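Local coordinates for protein twin-arginine translocation pathway signal (Rhodoferax ferrireducens, PDB 5IM2) that probably captures benzoate or a related carboxylate outside the cytoplasmic membrane, as the solute-binding component of a TRAP transporter, at residues K190-T195 with D227-P232; V172-D177 with R246-F251; K181-L186 with G203-I208; Q166-G171 with L258-F263. All blocks are in the same frame, centred on the assembly; numbering follows the deposited sequence.

Contact 1 of 4, residues K190-T195 with D227-P232; sequences KMRGPT and DGAALP. With BEZ (benzoic acid), chain B.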
# COMPACT_ATOMS: atom_id res chain seq x y z
N LYS A 190 12.51 -17.72 2.48
CA LYS A 190 12.83 -16.30 2.62
C LYS A 190 11.84 -15.50 1.79
O LYS A 190 11.91 -15.49 0.57
CB LYS A 190 14.27 -16.03 2.18
CG LYS A 190 15.33 -16.57 3.12
CD LYS A 190 16.71 -16.38 2.54
CE LYS A 190 16.88 -17.09 1.17
NZ LYS A 190 18.30 -17.16 0.70
N MET A 191 10.91 -14.81 2.47
CA MET A 191 9.78 -14.13 1.83
C MET A 191 9.82 -12.64 2.13
O MET A 191 9.84 -12.23 3.29
CB MET A 191 8.46 -14.71 2.34
CG MET A 191 8.23 -16.15 1.89
SD MET A 191 8.05 -16.36 0.08
CE MET A 191 6.54 -15.42 -0.20
N ARG A 192 9.73 -11.83 1.07
CA ARG A 192 9.69 -10.38 1.22
C ARG A 192 8.30 -9.88 1.61
O ARG A 192 7.28 -10.33 1.06
CB ARG A 192 10.11 -9.71 -0.10
CG ARG A 192 10.05 -8.20 -0.09
CD ARG A 192 8.66 -7.65 -0.50
NE ARG A 192 8.68 -6.19 -0.50
CZ ARG A 192 7.65 -5.42 -0.84
NH1 ARG A 192 6.47 -5.96 -1.21
NH2 ARG A 192 7.79 -4.12 -0.80
N GLY A 193 8.29 -8.92 2.53
CA GLY A 193 7.11 -8.11 2.77
C GLY A 193 7.47 -6.63 2.77
O GLY A 193 8.63 -6.25 2.95
N PRO A 194 6.46 -5.77 2.62
CA PRO A 194 6.73 -4.33 2.50
C PRO A 194 6.89 -3.58 3.82
O PRO A 194 7.55 -2.53 3.83
CB PRO A 194 5.49 -3.84 1.73
CG PRO A 194 4.38 -4.80 2.15
CD PRO A 194 5.08 -6.13 2.28
N THR A 195 6.28 -4.07 4.90
CA THR A 195 6.22 -3.36 6.17
C THR A 195 6.35 -4.36 7.32
O THR A 195 6.10 -5.55 7.15
CB THR A 195 4.91 -2.63 6.31
OG1 THR A 195 3.88 -3.62 6.46
CG2 THR A 195 4.62 -1.76 5.09
N ASP A 227 13.34 -15.99 -1.66
CA ASP A 227 12.69 -17.06 -2.41
C ASP A 227 11.38 -16.60 -3.05
O ASP A 227 10.87 -17.27 -3.95
CB ASP A 227 12.41 -18.23 -1.46
CG ASP A 227 13.69 -18.86 -0.90
OD1 ASP A 227 14.62 -19.02 -1.71
OD2 ASP A 227 13.77 -19.22 0.31
N GLY A 228 10.82 -15.50 -2.59
CA GLY A 228 9.51 -15.09 -3.02
C GLY A 228 9.17 -13.77 -2.38
O GLY A 228 9.94 -13.24 -1.56
N ALA A 229 8.01 -13.24 -2.77
CA ALA A 229 7.59 -11.92 -2.34
C ALA A 229 6.09 -11.88 -2.20
O ALA A 229 5.35 -12.49 -2.98
CB ALA A 229 8.01 -10.82 -3.33
N ALA A 230 5.64 -11.10 -1.23
CA ALA A 230 4.24 -10.75 -1.09
C ALA A 230 4.01 -9.44 -1.84
O ALA A 230 4.66 -8.44 -1.54
CB ALA A 230 3.89 -10.61 0.40
N LEU A 231 3.13 -9.46 -2.84
CA LEU A 231 2.76 -8.28 -3.62
C LEU A 231 1.32 -8.45 -4.07
O LEU A 231 0.90 -9.58 -4.35
CB LEU A 231 3.60 -8.12 -4.89
CG LEU A 231 5.09 -7.91 -4.77
CD1 LEU A 231 5.80 -8.19 -6.09
CD2 LEU A 231 5.29 -6.50 -4.31
N PRO A 232 0.58 -7.36 -4.27
CA PRO A 232 -0.67 -7.48 -5.03
C PRO A 232 -0.36 -7.71 -6.51
O PRO A 232 0.74 -7.43 -7.00
CB PRO A 232 -1.35 -6.13 -4.81
CG PRO A 232 -0.18 -5.19 -4.72
CD PRO A 232 0.89 -5.95 -3.96
C BEZ B . 4.86 -2.98 -2.18
O1 BEZ B . 4.51 -4.13 -1.79
O2 BEZ B . 5.91 -2.48 -1.73
C1 BEZ B . 4.04 -2.26 -3.21
C2 BEZ B . 4.43 -0.99 -3.63
C3 BEZ B . 3.67 -0.35 -4.61
C4 BEZ B . 2.55 -0.96 -5.13
C5 BEZ B . 2.15 -2.21 -4.69
C6 BEZ B . 2.92 -2.87 -3.71

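Contact 2 of 4, residues V172-D177 with R246-F251; sequences VFHTKD and RFHSEF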
# COMPACT_ATOMS: atom_id res chain seq x y z
N VAL A 172 -0.80 -11.25 -2.69
CA VAL A 172 -0.60 -12.54 -3.34
C VAL A 172 0.83 -12.99 -3.05
O VAL A 172 1.73 -12.16 -2.87
CB VAL A 172 -0.86 -12.41 -4.88
CG1 VAL A 172 -0.53 -13.66 -5.65
CG2 VAL A 172 -2.30 -11.98 -5.15
N PHE A 173 1.05 -14.30 -2.98
CA PHE A 173 2.39 -14.86 -2.86
C PHE A 173 2.97 -15.17 -4.23
O PHE A 173 2.34 -15.86 -5.04
CB PHE A 173 2.39 -16.17 -2.06
CG PHE A 173 1.98 -16.03 -0.62
CD1 PHE A 173 2.68 -15.21 0.24
CD2 PHE A 173 0.92 -16.77 -0.13
CE1 PHE A 173 2.30 -15.09 1.57
CE2 PHE A 173 0.56 -16.70 1.20
CZ PHE A 173 1.25 -15.86 2.05
N HIS A 174 4.21 -14.75 -4.45
CA HIS A 174 4.94 -15.00 -5.69
C HIS A 174 6.25 -15.68 -5.32
O HIS A 174 7.06 -15.09 -4.60
CB HIS A 174 5.19 -13.70 -6.44
CG HIS A 174 3.98 -12.84 -6.53
ND1 HIS A 174 3.04 -12.98 -7.53
CD2 HIS A 174 3.52 -11.85 -5.73
CE1 HIS A 174 2.05 -12.14 -7.33
NE2 HIS A 174 2.31 -11.43 -6.24
N THR A 175 6.44 -16.91 -5.78
CA THR A 175 7.61 -17.69 -5.39
C THR A 175 8.32 -18.24 -6.62
O THR A 175 7.71 -18.48 -7.66
CB THR A 175 7.22 -18.83 -4.48
OG1 THR A 175 6.12 -19.52 -5.07
CG2 THR A 175 6.79 -18.29 -3.10
N LYS A 176 9.62 -18.47 -6.47
CA LYS A 176 10.41 -18.97 -7.57
C LYS A 176 10.19 -20.47 -7.82
O LYS A 176 10.06 -20.88 -8.98
CB LYS A 176 11.89 -18.69 -7.31
CG LYS A 176 12.26 -17.21 -7.38
CD LYS A 176 13.76 -16.98 -7.45
CE LYS A 176 14.36 -16.80 -6.09
NZ LYS A 176 15.86 -16.77 -6.16
N ASP A 177 10.13 -21.27 -6.76
CA ASP A 177 10.24 -22.73 -6.87
C ASP A 177 9.12 -23.51 -6.20
O ASP A 177 8.78 -24.61 -6.67
CB ASP A 177 11.56 -23.21 -6.27
CG ASP A 177 12.78 -22.56 -6.90
OD1 ASP A 177 12.96 -22.65 -8.14
OD2 ASP A 177 13.58 -21.95 -6.15
N ARG A 246 7.72 -18.26 -10.66
CA ARG A 246 6.97 -19.23 -11.44
C ARG A 246 5.62 -19.58 -10.85
O ARG A 246 4.77 -20.13 -11.56
CB ARG A 246 7.74 -20.55 -11.60
CG ARG A 246 8.70 -20.62 -12.75
CD ARG A 246 9.18 -22.06 -12.95
NE ARG A 246 10.02 -22.52 -11.85
CZ ARG A 246 11.35 -22.48 -11.83
NH1 ARG A 246 12.03 -22.01 -12.87
NH2 ARG A 246 12.01 -22.92 -10.76
N PHE A 247 5.43 -19.35 -9.55
CA PHE A 247 4.26 -19.81 -8.83
C PHE A 247 3.60 -18.62 -8.16
O PHE A 247 4.28 -17.74 -7.62
CB PHE A 247 4.65 -20.86 -7.79
CG PHE A 247 5.13 -22.13 -8.38
CD1 PHE A 247 4.24 -23.11 -8.77
CD2 PHE A 247 6.49 -22.34 -8.57
CE1 PHE A 247 4.68 -24.29 -9.33
CE2 PHE A 247 6.94 -23.52 -9.13
CZ PHE A 247 6.04 -24.49 -9.51
N HIS A 248 2.27 -18.58 -8.21
CA HIS A 248 1.50 -17.50 -7.61
C HIS A 248 0.33 -18.10 -6.86
O HIS A 248 -0.44 -18.87 -7.44
CB HIS A 248 1.03 -16.54 -8.70
CG HIS A 248 2.11 -16.15 -9.65
ND1 HIS A 248 2.89 -15.03 -9.48
CD2 HIS A 248 2.58 -16.76 -10.76
CE1 HIS A 248 3.79 -14.96 -10.44
NE2 HIS A 248 3.61 -15.99 -11.24
N SER A 249 0.19 -17.74 -5.59
CA SER A 249 -0.94 -18.18 -4.79
C SER A 249 -1.72 -16.96 -4.32
O SER A 249 -1.21 -16.16 -3.53
CB SER A 249 -0.47 -19.03 -3.61
OG SER A 249 -0.17 -20.32 -4.10
N GLU A 250 -2.94 -16.81 -4.83
CA GLU A 250 -3.88 -15.81 -4.38
C GLU A 250 -4.87 -16.46 -3.42
O GLU A 250 -4.90 -17.68 -3.24
CB GLU A 250 -4.59 -15.16 -5.58
CG GLU A 250 -5.40 -16.16 -6.38
CD GLU A 250 -5.82 -15.69 -7.78
OE1 GLU A 250 -5.38 -14.61 -8.25
OE2 GLU A 250 -6.59 -16.43 -8.43
N PHE A 251 -5.67 -15.63 -2.76
CA PHE A 251 -6.71 -16.09 -1.85
C PHE A 251 -8.07 -15.91 -2.50
O PHE A 251 -8.39 -14.82 -2.98
CB PHE A 251 -6.65 -15.31 -0.53
CG PHE A 251 -5.56 -15.77 0.36
CD1 PHE A 251 -4.26 -15.38 0.13
CD2 PHE A 251 -5.81 -16.67 1.38
CE1 PHE A 251 -3.23 -15.85 0.95
CE2 PHE A 251 -4.79 -17.12 2.20
CZ PHE A 251 -3.52 -16.73 1.97

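Contact 3 of 4, residues K181-L186 with G203-I208; sequences KTAADL and GYLGAI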
# COMPACT_ATOMS: atom_id res chain seq x y z
N LYS A 181 0.35 -24.06 -1.26
CA LYS A 181 -1.04 -24.49 -1.11
C LYS A 181 -1.53 -24.35 0.32
O LYS A 181 -2.70 -24.01 0.54
CB LYS A 181 -1.20 -25.93 -1.56
CG LYS A 181 -1.38 -26.09 -3.05
CD LYS A 181 -1.66 -27.54 -3.37
CE LYS A 181 -2.36 -27.72 -4.68
NZ LYS A 181 -2.95 -29.08 -4.75
N THR A 182 -0.67 -24.62 1.30
CA THR A 182 -0.97 -24.46 2.72
C THR A 182 0.13 -23.66 3.39
O THR A 182 1.23 -23.48 2.85
CB THR A 182 -1.10 -25.82 3.41
OG1 THR A 182 0.18 -26.47 3.39
CG2 THR A 182 -2.10 -26.71 2.70
N ALA A 183 -0.14 -23.23 4.63
CA ALA A 183 0.86 -22.45 5.37
C ALA A 183 2.16 -23.21 5.58
O ALA A 183 3.23 -22.60 5.60
CB ALA A 183 0.29 -22.01 6.72
N ALA A 184 2.11 -24.54 5.75
CA ALA A 184 3.34 -25.31 5.89
C ALA A 184 4.27 -25.16 4.70
O ALA A 184 5.48 -25.38 4.84
CB ALA A 184 3.03 -26.79 6.09
N ASP A 185 3.75 -24.81 3.53
CA ASP A 185 4.60 -24.67 2.36
C ASP A 185 5.50 -23.44 2.46
O ASP A 185 6.46 -23.32 1.70
CB ASP A 185 3.72 -24.61 1.10
CG ASP A 185 3.08 -25.98 0.77
OD1 ASP A 185 3.72 -27.02 1.02
OD2 ASP A 185 1.94 -26.03 0.23
N LEU A 186 5.25 -22.57 3.42
CA LEU A 186 6.07 -21.38 3.60
C LEU A 186 7.24 -21.59 4.54
O LEU A 186 8.06 -20.68 4.68
CB LEU A 186 5.24 -20.24 4.15
CG LEU A 186 4.25 -19.66 3.12
CD1 LEU A 186 3.17 -18.97 3.83
CD2 LEU A 186 4.91 -18.66 2.20
N GLY A 203 6.32 -14.20 9.51
CA GLY A 203 7.07 -14.97 10.49
C GLY A 203 6.20 -15.96 11.24
O GLY A 203 6.62 -17.08 11.53
N TYR A 204 4.97 -15.56 11.54
CA TYR A 204 4.07 -16.47 12.21
C TYR A 204 3.60 -17.59 11.28
O TYR A 204 3.17 -18.64 11.75
CB TYR A 204 2.89 -15.69 12.78
CG TYR A 204 3.12 -15.14 14.19
CD1 TYR A 204 3.15 -15.99 15.30
CD2 TYR A 204 3.29 -13.79 14.42
CE1 TYR A 204 3.34 -15.52 16.60
CE2 TYR A 204 3.49 -13.29 15.72
CZ TYR A 204 3.52 -14.17 16.81
OH TYR A 204 3.68 -13.70 18.07
N LEU A 205 3.67 -17.39 9.95
CA LEU A 205 3.36 -18.46 9.01
C LEU A 205 4.51 -19.43 8.81
O LEU A 205 4.33 -20.48 8.18
CB LEU A 205 2.92 -17.83 7.68
CG LEU A 205 1.64 -16.99 7.71
CD1 LEU A 205 1.34 -16.51 6.30
CD2 LEU A 205 0.47 -17.79 8.26
N GLY A 206 5.69 -19.11 9.33
CA GLY A 206 6.84 -19.98 9.27
C GLY A 206 7.92 -19.55 8.29
O GLY A 206 8.99 -20.19 8.26
N ALA A 207 7.68 -18.50 7.52
CA ALA A 207 8.68 -17.98 6.60
C ALA A 207 9.78 -17.23 7.36
O ALA A 207 9.60 -16.82 8.51
CB ALA A 207 8.02 -17.05 5.58
N ILE A 208 10.94 -17.09 6.72
CA ILE A 208 11.97 -16.15 7.16
C ILE A 208 11.66 -14.79 6.52
O ILE A 208 11.84 -14.64 5.29
CB ILE A 208 13.38 -16.63 6.77
CG1 ILE A 208 13.65 -18.03 7.35
CG2 ILE A 208 14.39 -15.64 7.25
CD1 ILE A 208 13.45 -18.15 8.87

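Contact 4 of 4, residues Q166-G171 with L258-F263; sequences QVHGPG and LYTATF. With BEZ (benzoic acid), chain B.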
# COMPACT_ATOMS: atom_id res chain seq x y z
N GLN A 166 -4.71 5.38 1.22
CA GLN A 166 -5.33 4.27 0.49
C GLN A 166 -4.55 2.98 0.68
O GLN A 166 -3.48 2.96 1.30
CB GLN A 166 -5.48 4.63 -1.00
CG GLN A 166 -4.23 5.23 -1.64
CD GLN A 166 -3.63 4.41 -2.77
OE1 GLN A 166 -2.86 4.92 -3.55
NE2 GLN A 166 -3.94 3.15 -2.84
N VAL A 167 -5.17 1.89 0.25
CA VAL A 167 -4.61 0.55 0.29
C VAL A 167 -4.62 -0.02 -1.12
O VAL A 167 -5.26 0.53 -2.02
CB VAL A 167 -5.35 -0.38 1.27
CG1 VAL A 167 -5.34 0.24 2.66
CG2 VAL A 167 -6.77 -0.67 0.75
N HIS A 168 -3.90 -1.13 -1.32
CA HIS A 168 -3.94 -1.84 -2.59
C HIS A 168 -4.86 -3.08 -2.52
O HIS A 168 -5.55 -3.33 -1.52
CB HIS A 168 -2.51 -2.17 -3.08
CG HIS A 168 -1.68 -3.08 -2.21
ND1 HIS A 168 -2.08 -4.34 -1.81
CD2 HIS A 168 -0.41 -2.92 -1.74
CE1 HIS A 168 -1.12 -4.90 -1.09
NE2 HIS A 168 -0.08 -4.08 -1.06
N GLY A 169 -4.94 -3.83 -3.64
CA GLY A 169 -5.74 -5.02 -3.70
C GLY A 169 -5.17 -6.14 -2.84
O GLY A 169 -4.12 -6.00 -2.21
N PRO A 170 -5.87 -7.27 -2.80
CA PRO A 170 -5.44 -8.35 -1.90
C PRO A 170 -4.03 -8.84 -2.21
O PRO A 170 -3.64 -9.01 -3.37
CB PRO A 170 -6.47 -9.45 -2.14
CG PRO A 170 -7.69 -8.71 -2.67
CD PRO A 170 -7.14 -7.57 -3.47
N GLY A 171 -3.25 -9.07 -1.15
CA GLY A 171 -1.90 -9.57 -1.34
C GLY A 171 -1.85 -10.98 -1.90
O GLY A 171 -2.72 -11.82 -1.65
N LEU A 258 -5.55 -11.72 2.70
CA LEU A 258 -4.55 -11.97 3.71
C LEU A 258 -3.97 -10.67 4.26
O LEU A 258 -3.86 -10.50 5.48
CB LEU A 258 -3.43 -12.85 3.13
CG LEU A 258 -2.26 -13.08 4.12
CD1 LEU A 258 -2.75 -13.87 5.31
CD2 LEU A 258 -1.16 -13.82 3.41
N TYR A 259 -3.57 -9.74 3.38
CA TYR A 259 -3.08 -8.45 3.84
C TYR A 259 -3.26 -7.42 2.73
O TYR A 259 -3.47 -7.75 1.56
CB TYR A 259 -1.59 -8.50 4.27
CG TYR A 259 -0.66 -8.39 3.10
CD1 TYR A 259 -0.38 -9.49 2.31
CD2 TYR A 259 -0.13 -7.16 2.74
CE1 TYR A 259 0.42 -9.37 1.17
CE2 TYR A 259 0.68 -7.04 1.61
CZ TYR A 259 0.94 -8.14 0.83
OH TYR A 259 1.73 -8.00 -0.29
N THR A 260 -3.15 -6.15 3.12
CA THR A 260 -2.89 -5.06 2.20
C THR A 260 -1.90 -4.11 2.86
O THR A 260 -1.63 -4.18 4.07
CB THR A 260 -4.19 -4.37 1.77
OG1 THR A 260 -3.89 -3.44 0.73
CG2 THR A 260 -4.88 -3.65 2.93
N ALA A 261 -1.32 -3.23 2.05
CA ALA A 261 -0.43 -2.20 2.55
C ALA A 261 -1.08 -0.84 2.36
O ALA A 261 -1.90 -0.65 1.47
CB ALA A 261 0.93 -2.24 1.84
N THR A 262 -0.72 0.10 3.23
CA THR A 262 -1.23 1.46 3.18
C THR A 262 -0.27 2.37 2.45
O THR A 262 0.95 2.19 2.47
CB THR A 262 -1.49 2.02 4.57
OG1 THR A 262 -0.29 2.03 5.34
CG2 THR A 262 -2.52 1.20 5.26
N PHE A 263 -0.85 3.38 1.82
CA PHE A 263 -0.12 4.40 1.09
C PHE A 263 -0.62 5.76 1.52
O PHE A 263 -1.80 5.92 1.83
CB PHE A 263 -0.33 4.27 -0.44
CG PHE A 263 0.09 2.95 -0.99
CD1 PHE A 263 -0.72 1.85 -0.86
CD2 PHE A 263 1.34 2.81 -1.63
CE1 PHE A 263 -0.31 0.63 -1.36
CE2 PHE A 263 1.74 1.60 -2.13
CZ PHE A 263 0.89 0.51 -1.99
C BEZ B . 4.86 -2.98 -2.18
O1 BEZ B . 4.51 -4.13 -1.79
O2 BEZ B . 5.91 -2.48 -1.73
C1 BEZ B . 4.04 -2.26 -3.21
C2 BEZ B . 4.43 -0.99 -3.63
C3 BEZ B . 3.67 -0.35 -4.61
C4 BEZ B . 2.55 -0.96 -5.13
C5 BEZ B . 2.15 -2.21 -4.69
C6 BEZ B . 2.92 -2.87 -3.71
O HOH W 1 2.41 -5.42 -0.71
O HOH W 2 -5.16 -11.97 -0.20

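Contact 1 of 4, residues K190-T195 with D227-P232
Arg192 leaves its strand with CG anti to the backbone N (chi1 178°), turns once at chi2 (-88°) and then runs straight, so that its guanidinium lies beside Ala230 and Leu231 of the neighbouring strand and presents its edge to the benzoate carboxylate. The two strands are parallel partners in the mixed sheet of a TRAP solute-binding protein, where an arginine paired with the substrate carboxylate is the family's hallmark. Both oxygens are gripped: NH1 of Arg192 donates to benzoate O1 at 2.7 Å and its NH2 to O2 at 2.7 Å, nearly straight bonds. NH1 also donates a hydrogen bond to Ala230 O, 3.1 Å away in the guanidinium plane, which fixes the rotation of the group; Met212 O takes a further bond from NH2. A methionine here would probably leave the carboxylate without its countercharge and Ala230 O without this donor. Behind the site the ladder continues from Arg192 N to Gly228 O and from Ala230 N to Arg192 O. The thioether of Met191 curls over Gly228, SD 3.7 Å from Gly228 CA. At the far end, Asp227 OD2 accepts from Lys190 N at 2.9 Å, on its anti side.

Contact 2 of 4, residues V172-D177 with R246-F251
Strands 172-175 and 247-251 run antiparallel, their axes 4.7 Å apart at closest approach, and the ladder ends in a classic beta bulge, where Arg246 and Phe247 both face Thr175 and both donate their backbone N to Thr175 O. Within this sheet of the solute-binding fold, the non-hydrogen-bonded pair His174 and His248 shows how two imidazoles can settle a buried polar edge. The same first torsion in both (CG anti to the carbonyl carbon, chi1 -47° and -48°) puts the rings on one face of the sheet, where they meet rim to rim, ND1 of His174 2.8 Å from ND1 of His248, in plane for both. One nitrogen must carry the proton and the other accept it, so the pair probably shares at most one positive charge. The remaining nitrogens are engaged too: His174 NE2 with Leu231 O, His248 NE2 with Asn315. On the face of Phe173 and Ser249, OG1 of Thr175 lies 3.4 Å from CB of Phe247 while hydrogen-bonded to Lys178 O. Phe173 reaches along the sheet to Phe251, CE2 touching CE1 at 3.9 Å. Beyond the bulge, a salt bridge joins Asp177 OD1 to NH2 of the poorly ordered Arg246 at 2.8 Å.

Contact 3 of 4, residues K181-L186 with G203-I208
Leu186 and Leu205 lie side by side and point the same way, the tightly packed heart of a contact between a short 3-10 turn, 183-186, and the Schellman motif that ends helix 196-205. It illustrates how apolar packing can seat a helix terminus; no hydrogen bond crosses between the segments, although Gly206 is bonded to Gly188 through the backbone. In each leucine CG is anti to the carbonyl carbon (chi1 -72° and -63°), which turns both isobutyl groups into the same buried layer; there CD1 of Leu186 meets CD1 of Leu205 at 3.9 Å and lies almost as near to its CB. Phe328 and Lys331 of helix 322-332 touch Leu205 from beyond the pair, and Ile180 lies against Leu186. Ala183 adds a lighter touch, its CB 4.5 Å from CD2 of Leu205.

The other side of the turn is different in kind. Ala184 points away from the helix end and is exposed, while Asp185, whose CB also points away from it, serves its own segment: OD2 accepts from Lys181 N through its anti lone pair at 2.9 Å and from Thr182 N, which approaches from above the carboxylate plane. These two bonds tie the two residues ahead of the turn to its third residue and hold the carboxylate. Where the helix stops, Gly206 takes a positive phi of 106°, a conformation in which a side chain would press on the preceding carbonyl, and the chain can turn at once past Leu186. Ala207 follows, its CA 3.4 Å from Leu186 O in a CH...O contact.

Contact 4 of 4, residues Q166-G171 with L258-F263
The benzoate pocket is walled here by the crossing from one sheet of the binding protein to the other, where 166-171 and 258-263 run side by side and His168, Tyr259 and Phe263 form an aromatic cluster. A regular antiparallel pair, Gln166 with Phe263, starts the contact; after it the chains pair through scattered bonds, among them Gly171 N to Tyr259 O. His168 holds CG between the backbone N and the carbonyl carbon (chi1 63°), a rotation that folds the imidazole back so that ND1 donates to Gly169 O at 2.7 Å, in the ring plane and on a lone pair. Its CD2 meets Phe263 CE1 rim to rim at 3.6 Å, while Ala261 N lies over one face. Thr260 OG1 donates to His168 O from above the carbonyl plane, 2.8 Å away. Phe263 turns its own edge to the ligand, CE2 coming within 3.7 Å of benzoate C3, and Trp113 stacks on its ring. A water lies 2.8 Å from His168 NE2 and 2.7 Å from Tyr259 OH, and donates to benzoate O1 at 2.7 Å. Replacing His168 by a leucine would probably leave this water without its nitrogen partner and Gly169 O without its donor. One water links histidine, tyrosine and ligand and gives benzoate O1 a further polar partner besides the arginine, so the pocket reads the carboxylate partly through solvent.

Contacts 1 and 4 share the ligand: the arginine of contact 1 and the water of contact 4 both serve benzoate O1, and their centres lie 13 Å apart, with Pro232 packed on His168. Contact 2 continues the same sheet as contact 1, at 10 Å between centres, through Ala229 N to His174 O at 2.8 Å and Val172 N to Leu231 O at 2.9 Å. Its His174 side chain is still about 9 Å from the benzoate. Contact 3 lies farthest from the site, its centre about 20 Å from that of contact 4, yet Met191 N bonds to Ile208 O, while Phe173 of contact 2 packs against both Leu186 and Leu258.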